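CmeC (Campylobacter jejuni, PDB 4MT4) forms an outer membrane channel that probably carries compounds out of the cell as part of an efflux system. Local coordinates at the interface of chains A and B. Residues are numbered along the deposited sequence; one frame, centred on the assembly and turned at random. Chains: chain A/B, CmeC.

The interface of chains A and B. Residues chain A 378, 382, 385, 431; chain B 215-216, 219-220, 223.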
# COMPACT_ATOMS: atom_id res chain seq x y z
N THR A 378 -17.88 24.13 -11.19
CA THR A 378 -16.78 25.04 -11.46
C THR A 378 -16.18 24.76 -12.84
O THR A 378 -15.90 25.69 -13.60
CB THR A 378 -15.67 24.92 -10.39
OG1 THR A 378 -16.21 25.27 -9.11
CG2 THR A 378 -14.51 25.86 -10.72
N GLN A 382 -15.69 26.63 -16.59
CA GLN A 382 -14.45 26.54 -17.35
C GLN A 382 -14.71 26.11 -18.79
O GLN A 382 -13.96 26.47 -19.70
CB GLN A 382 -13.48 25.57 -16.69
CG GLN A 382 -12.93 26.06 -15.36
CD GLN A 382 -11.86 25.13 -14.81
OE1 GLN A 382 -10.80 25.59 -14.38
NE2 GLN A 382 -12.14 23.84 -14.81
N ASN A 385 -15.47 29.24 -20.57
CA ASN A 385 -14.27 30.07 -20.61
C ASN A 385 -13.26 29.57 -21.63
O ASN A 385 -12.74 30.34 -22.44
CB ASN A 385 -13.61 30.14 -19.23
CG ASN A 385 -14.52 30.75 -18.18
OD1 ASN A 385 -15.39 31.56 -18.48
ND2 ASN A 385 -14.31 30.35 -16.93
N ILE A 431 -10.20 20.66 -20.63
CA ILE A 431 -11.35 21.08 -19.83
C ILE A 431 -12.58 20.26 -20.21
O ILE A 431 -13.38 19.88 -19.34
CB ILE A 431 -11.65 22.58 -20.03
CG1 ILE A 431 -10.49 23.44 -19.50
CG2 ILE A 431 -12.95 22.97 -19.33
CD1 ILE A 431 -10.20 23.26 -18.03
N ALA B 215 -10.40 34.25 -16.68
CA ALA B 215 -11.55 33.59 -16.08
C ALA B 215 -11.31 32.10 -15.91
O ALA B 215 -11.76 31.49 -14.94
CB ALA B 215 -12.80 33.83 -16.92
N LEU B 216 -10.59 31.52 -16.86
CA LEU B 216 -10.23 30.11 -16.82
C LEU B 216 -9.21 29.84 -15.71
O LEU B 216 -9.34 28.89 -14.95
CB LEU B 216 -9.68 29.65 -18.17
CG LEU B 216 -9.24 28.19 -18.28
CD1 LEU B 216 -10.40 27.26 -17.94
CD2 LEU B 216 -8.70 27.90 -19.67
N ASN B 219 -10.93 30.18 -12.12
CA ASN B 219 -11.69 29.02 -11.67
C ASN B 219 -10.81 27.82 -11.34
O ASN B 219 -11.19 26.97 -10.52
CB ASN B 219 -12.72 28.63 -12.73
CG ASN B 219 -13.92 29.56 -12.74
OD1 ASN B 219 -14.42 29.96 -11.69
ND2 ASN B 219 -14.39 29.91 -13.93
N GLU B 220 -9.64 27.75 -11.97
CA GLU B 220 -8.67 26.71 -11.64
C GLU B 220 -8.13 26.93 -10.23
O GLU B 220 -7.91 25.97 -9.48
CB GLU B 220 -7.52 26.70 -12.64
CG GLU B 220 -7.69 25.71 -13.78
CD GLU B 220 -7.65 24.27 -13.30
OE1 GLU B 220 -6.86 23.97 -12.39
OE2 GLU B 220 -8.42 23.45 -13.84
N LEU B 223 -10.66 25.87 -7.76
CA LEU B 223 -10.68 24.41 -7.73
C LEU B 223 -9.51 23.88 -6.91
O LEU B 223 -9.66 22.93 -6.14
CB LEU B 223 -10.63 23.85 -9.15
CG LEU B 223 -11.54 22.65 -9.41
CD1 LEU B 223 -12.93 22.92 -8.85
CD2 LEU B 223 -11.62 22.36 -10.90
O HOH W 1 -10.19 21.76 -14.71
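A:Gln382 lies across B:Leu216 at roughly a right angle and illustrates how a long amide side chain serves an interface with stem and head. Its CB sits 3.7 Å from CD1 of B:Leu216, and its CG lies equally near the CB of B:Asn219. With CG anti to the carbonyl carbon (chi1 -68°) and the chain extended beyond it, the amide is carried past the leucine to B:Glu220. As modelled, NE2 donates to water 1 at 2.9 Å, and that water lies 2.6 Å from the carboxylate oxygen OE2 of B:Glu220. OE1 of A:Gln382 faces this OE2 at 3.2 Å, the planes 23° apart; both are acceptors as modelled, unfavourable unless the carboxylate is protonated or the amide is turned over, with water 1 then donating to its oxygen.

A:Asn385 rests its amide carbon against the methyl of B:Ala215 and meets the nearly coplanar amide of B:Asn219. The two ND2 atoms, 3.0 Å apart, are both donors as modelled; turning one amide over, more plausibly that of B:Asn219 because A:Asn385 ND2 also lies 3.4 Å from the backbone O of B:Ala215, would allow a hydrogen bond. CD1 of A:Ile431 backs the same B:Leu216 methyl at 4.0 Å, while B:Leu223 CD1 packs on A:Thr378.

Helices 339-405 and 411-445 of chain A meet helix 201-236 of chain B, joining subunits in the long helical tunnel of the trimeric channel, well away from its membrane beta-barrel.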